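Local coordinates for complement C1r subcomponent (Homo sapiens, PDB 6F1D), which is a serine protease of the complement C1 complex that cleaves and activates C1s, its CUB modules probably supporting C1r-C1s assembly, at residues L40-D51 with R106-I117. Numbering follows the deposited sequence.
Sequences LTLHLKFLEPFD and RGWKLRYTTEII
Leu40 and Ile116 run alongside each other on neighbouring antiparallel strands of a CUB domain beta-sandwich, CD2 of Leu40 reaching CG1 of Ile116 at 3.6 Å, while CD1 of Leu40 turns to CB of Thr114. Strands 40-46 and 109-116 form the middle of a four-stranded sheet between 13-16 and 86-87, a worked example of how a ladder sorts its residues by face. Leu42, Leu44, Phe46, Leu110 and Tyr112 share the face of Leu40; Leu42, Leu44 and Tyr112 pack on Ile34 of the other sheet. Here CB of Leu110 sits over one face of the Phe46 ring, 4.0 Å from its centroid, a CH-pi contact.

The other face carries the polar pair His43 and Glu115. With CG of His43 anti to its carbonyl carbon (chi1 -68°), the imidazole swings along the strand toward Glu115, and NE2 donates in the ring plane to the anti lone pair of OE1 at 2.6 Å. Ring and carboxylate planes stand 42° apart. A leucine in place of His43 would probably leave the Glu115 carboxylate without this donor and free to turn.

Beyond Phe46 the pairing slips by two residues and a cis peptide precedes Pro49. A water between the two ladders accepts a hydrogen bond from Lys109 N at 2.9 Å and lies within bonding distance of the carbonyl oxygens of Leu47 and Pro49. Pairing then resumes at Asp51 and Gly107, beside the sodium-binding region of Ser17. There CG of Pro49 rests over the centre of the Arg106 guanidinium, and OD2 of Asp51 accepts a hydrogen bond from the backbone N of Arg106 at 2.9 Å, the donor standing above the Asp51 carboxylate plane.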
loop_
_atom_site.group_PDB
_atom_site.type_symbol
_atom_site.label_atom_id
_atom_site.label_comp_id
_atom_site.label_asym_id
_atom_site.label_seq_id
_atom_site.Cartn_x
_atom_site.Cartn_y
_atom_site.Cartn_z
ATOM N N LEU A 40 15.366 8.526 10.534
ATOM C CA LEU A 40 13.922 8.597 10.643
ATOM C C LEU A 40 13.366 7.209 10.386
ATOM O O LEU A 40 13.949 6.426 9.636
ATOM C CB LEU A 40 13.315 9.569 9.640
ATOM C CG LEU A 40 13.591 11.067 9.743
ATOM C CD1 LEU A 40 12.844 11.741 8.634
ATOM C CD2 LEU A 40 13.180 11.665 11.105
ATOM N N THR A 41 12.239 6.906 11.002
ATOM C CA THR A 41 11.551 5.648 10.762
ATOM C C THR A 41 10.124 5.930 10.316
ATOM O O THR A 41 9.502 6.903 10.745
ATOM C CB THR A 41 11.570 4.756 12.011
ATOM O OG1 THR A 41 10.677 3.657 11.840
ATOM C CG2 THR A 41 11.154 5.519 13.225
ATOM N N LEU A 42 9.610 5.074 9.444
ATOM C CA LEU A 42 8.326 5.299 8.791
ATOM C C LEU A 42 7.231 4.556 9.528
ATOM O O LEU A 42 7.417 3.395 9.926
ATOM C CB LEU A 42 8.355 4.851 7.336
ATOM C CG LEU A 42 9.173 5.817 6.517
ATOM C CD1 LEU A 42 9.668 5.074 5.291
ATOM C CD2 LEU A 42 8.227 6.993 6.143
ATOM N N HIS A 43 6.131 5.267 9.776
ATOM C CA HIS A 43 4.893 4.719 10.313
ATOM C C HIS A 43 3.801 4.833 9.255
ATOM O O HIS A 43 3.638 5.898 8.631
ATOM C CB HIS A 43 4.462 5.482 11.567
ATOM C CG HIS A 43 5.368 5.293 12.738
ATOM N ND1 HIS A 43 4.962 4.667 13.895
ATOM C CD2 HIS A 43 6.640 5.694 12.952
ATOM C CE1 HIS A 43 5.954 4.676 14.771
ATOM N NE2 HIS A 43 6.988 5.287 14.218
ATOM N N LEU A 44 3.045 3.755 9.055
ATOM C CA LEU A 44 1.979 3.728 8.041
ATOM C C LEU A 44 0.638 3.527 8.726
ATOM O O LEU A 44 0.509 2.696 9.649
ATOM C CB LEU A 44 2.185 2.575 7.044
ATOM C CG LEU A 44 3.554 2.379 6.399
ATOM C CD1 LEU A 44 3.441 1.190 5.456
ATOM C CD2 LEU A 44 3.913 3.621 5.630
ATOM N N LYS A 45 -0.352 4.291 8.280
ATOM C CA LYS A 45 -1.689 4.208 8.821
ATOM C C LYS A 45 -2.697 4.179 7.679
ATOM O O LYS A 45 -2.841 5.169 6.966
ATOM C CB LYS A 45 -1.964 5.426 9.690
ATOM C CG LYS A 45 -3.373 5.455 10.080
ATOM C CD LYS A 45 -3.836 6.857 10.384
ATOM C CE LYS A 45 -4.993 6.745 11.284
ATOM N NZ LYS A 45 -4.668 6.178 12.624
ATOM N N PHE A 46 -3.449 3.105 7.560
ATOM C CA PHE A 46 -4.452 3.069 6.510
ATOM C C PHE A 46 -5.721 3.760 6.944
ATOM O O PHE A 46 -6.161 3.609 8.083
ATOM C CB PHE A 46 -4.744 1.628 6.140
ATOM C CG PHE A 46 -3.667 1.028 5.281
ATOM C CD1 PHE A 46 -3.756 1.121 3.906
ATOM C CD2 PHE A 46 -2.552 0.445 5.845
ATOM C CE1 PHE A 46 -2.735 0.592 3.081
ATOM C CE2 PHE A 46 -1.536 -0.089 5.045
ATOM C CZ PHE A 46 -1.639 -0.025 3.664
ATOM N N LEU A 47 -6.366 4.417 5.994
ATOM C CA LEU A 47 -7.636 5.067 6.202
ATOM C C LEU A 47 -8.777 4.140 5.813
ATOM O O LEU A 47 -8.572 3.083 5.227
ATOM C CB LEU A 47 -7.686 6.363 5.408
ATOM C CG LEU A 47 -6.756 7.459 5.976
ATOM C CD1 LEU A 47 -6.687 7.432 7.492
ATOM C CD2 LEU A 47 -5.374 7.393 5.449
ATOM N N GLU A 48 -9.986 4.529 6.185
ATOM C CA GLU A 48 -11.156 3.825 5.670
ATOM C C GLU A 48 -11.847 4.674 4.609
ATOM O O GLU A 48 -11.840 5.899 4.706
ATOM C CB GLU A 48 -12.151 3.516 6.799
ATOM C CG GLU A 48 -11.526 2.700 7.915
ATOM C CD GLU A 48 -12.521 2.222 8.973
ATOM O OE1 GLU A 48 -12.213 1.214 9.654
ATOM O OE2 GLU A 48 -13.596 2.852 9.136
ATOM N N PRO A 49 -12.460 4.075 3.588
ATOM C CA PRO A 49 -12.574 2.656 3.275
ATOM C C PRO A 49 -11.296 2.013 2.784
ATOM O O PRO A 49 -10.414 2.636 2.190
ATOM C CB PRO A 49 -13.620 2.635 2.158
ATOM C CG PRO A 49 -13.380 3.937 1.464
ATOM C CD PRO A 49 -13.207 4.892 2.617
ATOM N N PHE A 50 -11.219 0.721 3.071
ATOM C CA PHE A 50 -10.175 -0.166 2.575
ATOM C C PHE A 50 -10.929 -1.304 1.922
ATOM O O PHE A 50 -11.802 -1.902 2.557
ATOM C CB PHE A 50 -9.291 -0.673 3.717
ATOM C CG PHE A 50 -8.174 -1.601 3.281
ATOM C CD1 PHE A 50 -8.372 -2.975 3.202
ATOM C CD2 PHE A 50 -6.943 -1.096 3.001
ATOM C CE1 PHE A 50 -7.313 -3.818 2.817
ATOM C CE2 PHE A 50 -5.903 -1.904 2.639
ATOM C CZ PHE A 50 -6.086 -3.271 2.537
ATOM N N ASP A 51 -10.652 -1.568 0.644
ATOM C CA ASP A 51 -11.441 -2.577 -0.069
ATOM C C ASP A 51 -10.592 -3.099 -1.229
ATOM O O ASP A 51 -10.480 -2.434 -2.264
ATOM C CB ASP A 51 -12.777 -1.988 -0.531
ATOM C CG ASP A 51 -13.566 -2.937 -1.414
ATOM O OD1 ASP A 51 -13.372 -4.178 -1.267
ATOM O OD2 ASP A 51 -14.386 -2.443 -2.240
ATOM N N ARG A 106 -12.952 -0.589 -4.011
ATOM C CA ARG A 106 -12.679 0.832 -3.824
ATOM C C ARG A 106 -11.199 1.129 -3.635
ATOM O O ARG A 106 -10.783 2.260 -3.897
ATOM C CB ARG A 106 -13.491 1.372 -2.650
ATOM C CG ARG A 106 -15.009 1.268 -2.903
ATOM C CD ARG A 106 -15.786 1.700 -1.714
ATOM N NE ARG A 106 -16.024 3.128 -1.770
ATOM C CZ ARG A 106 -16.606 3.817 -0.794
ATOM N NH1 ARG A 106 -17.010 3.186 0.308
ATOM N NH2 ARG A 106 -16.788 5.130 -0.926
ATOM N N GLY A 107 -10.382 0.160 -3.179
ATOM C CA GLY A 107 -8.934 0.380 -3.092
ATOM C C GLY A 107 -8.448 0.782 -1.705
ATOM O O GLY A 107 -9.104 0.511 -0.694
ATOM N N TRP A 108 -7.324 1.487 -1.618
ATOM C CA TRP A 108 -6.765 1.733 -0.292
ATOM C C TRP A 108 -6.126 3.108 -0.313
ATOM O O TRP A 108 -5.775 3.637 -1.375
ATOM C CB TRP A 108 -5.718 0.664 0.079
ATOM C CG TRP A 108 -4.728 0.489 -1.028
ATOM C CD1 TRP A 108 -4.844 -0.359 -2.087
ATOM C CD2 TRP A 108 -3.507 1.227 -1.247
ATOM N NE1 TRP A 108 -3.748 -0.247 -2.908
ATOM C CE2 TRP A 108 -2.929 0.733 -2.432
ATOM C CE3 TRP A 108 -2.829 2.235 -0.533
ATOM C CZ2 TRP A 108 -1.726 1.210 -2.940
ATOM C CZ3 TRP A 108 -1.638 2.706 -1.053
ATOM C CH2 TRP A 108 -1.095 2.181 -2.235
ATOM N N LYS A 109 -5.943 3.656 0.880
ATOM C CA LYS A 109 -5.250 4.921 1.041
ATOM C C LYS A 109 -4.584 4.872 2.410
ATOM O O LYS A 109 -5.203 4.408 3.376
ATOM C CB LYS A 109 -6.242 6.093 0.978
ATOM C CG LYS A 109 -5.645 7.465 1.264
ATOM C CD LYS A 109 -6.617 8.542 0.790
ATOM C CE LYS A 109 -6.171 9.930 1.198
ATOM N NZ LYS A 109 -7.188 10.956 0.790
ATOM N N LEU A 110 -3.359 5.387 2.495
ATOM C CA LEU A 110 -2.620 5.417 3.754
ATOM C C LEU A 110 -1.996 6.790 3.904
ATOM O O LEU A 110 -1.810 7.522 2.926
ATOM C CB LEU A 110 -1.521 4.341 3.807
ATOM C CG LEU A 110 -0.370 4.456 2.834
ATOM C CD1 LEU A 110 0.712 5.396 3.378
ATOM C CD2 LEU A 110 0.270 3.036 2.625
ATOM N N ARG A 111 -1.707 7.142 5.150
ATOM C CA ARG A 111 -0.841 8.267 5.483
ATOM C C ARG A 111 0.413 7.712 6.139
ATOM O O ARG A 111 0.330 6.903 7.078
ATOM C CB ARG A 111 -1.517 9.245 6.435
ATOM C CG ARG A 111 -0.589 10.389 6.914
ATOM C CD ARG A 111 -1.354 11.654 7.307
ATOM N NE ARG A 111 -0.443 12.798 7.432
ATOM C CZ ARG A 111 0.007 13.264 8.586
ATOM N NH1 ARG A 111 -0.385 12.718 9.742
ATOM N NH2 ARG A 111 0.832 14.297 8.584
ATOM N N TYR A 112 1.573 8.144 5.659
ATOM C CA TYR A 112 2.819 7.809 6.338
ATOM C C TYR A 112 3.333 9.041 7.068
ATOM O O TYR A 112 3.132 10.182 6.619
ATOM C CB TYR A 112 3.852 7.259 5.352
ATOM C CG TYR A 112 4.522 8.279 4.466
ATOM C CD1 TYR A 112 5.668 8.940 4.892
ATOM C CD2 TYR A 112 4.040 8.547 3.185
ATOM C CE1 TYR A 112 6.288 9.893 4.074
ATOM C CE2 TYR A 112 4.652 9.484 2.369
ATOM C CZ TYR A 112 5.773 10.152 2.824
ATOM O OH TYR A 112 6.403 11.076 2.019
ATOM N N THR A 113 3.956 8.807 8.218
ATOM C CA THR A 113 4.605 9.858 8.972
ATOM C C THR A 113 5.974 9.336 9.353
ATOM O O THR A 113 6.224 8.130 9.277
ATOM C CB THR A 113 3.816 10.225 10.224
ATOM O OG1 THR A 113 3.434 9.006 10.916
ATOM C CG2 THR A 113 2.536 11.063 9.859
ATOM N N THR A 114 6.829 10.217 9.851
ATOM C CA THR A 114 8.168 9.811 10.239
ATOM C C THR A 114 8.393 10.122 11.710
ATOM O O THR A 114 7.906 11.124 12.248
ATOM C CB THR A 114 9.253 10.486 9.380
ATOM O OG1 THR A 114 9.003 11.891 9.308
ATOM C CG2 THR A 114 9.225 9.945 7.952
ATOM N N GLU A 115 9.108 9.220 12.350
ATOM C CA GLU A 115 9.502 9.320 13.736
ATOM C C GLU A 115 11.000 9.552 13.770
ATOM O O GLU A 115 11.768 8.912 13.023
ATOM C CB GLU A 115 9.136 8.045 14.500
ATOM C CG GLU A 115 9.759 7.937 15.890
ATOM C CD GLU A 115 9.652 6.533 16.487
ATOM O OE1 GLU A 115 8.826 5.722 16.013
ATOM O OE2 GLU A 115 10.401 6.239 17.445
ATOM N N ILE A 116 11.398 10.482 14.625
ATOM C CA ILE A 116 12.792 10.873 14.759
ATOM C C ILE A 116 13.478 9.890 15.700
ATOM O O ILE A 116 13.033 9.692 16.834
ATOM C CB ILE A 116 12.901 12.312 15.284
ATOM C CG1 ILE A 116 12.483 13.311 14.200
ATOM C CG2 ILE A 116 14.303 12.574 15.785
ATOM C CD1 ILE A 116 11.051 13.737 14.291
ATOM N N ILE A 117 14.542 9.262 15.224
ATOM C CA ILE A 117 15.301 8.324 16.042
ATOM C C ILE A 117 16.212 9.078 16.998
ATOM O O ILE A 117 16.213 8.818 18.200
ATOM C CB ILE A 117 16.102 7.365 15.167
ATOM C CG1 ILE A 117 15.168 6.343 14.517
ATOM C CG2 ILE A 117 17.182 6.690 15.976
ATOM C CD1 ILE A 117 15.861 5.501 13.454
HETATM O O HOH W 1 -7.632 2.335 2.819
#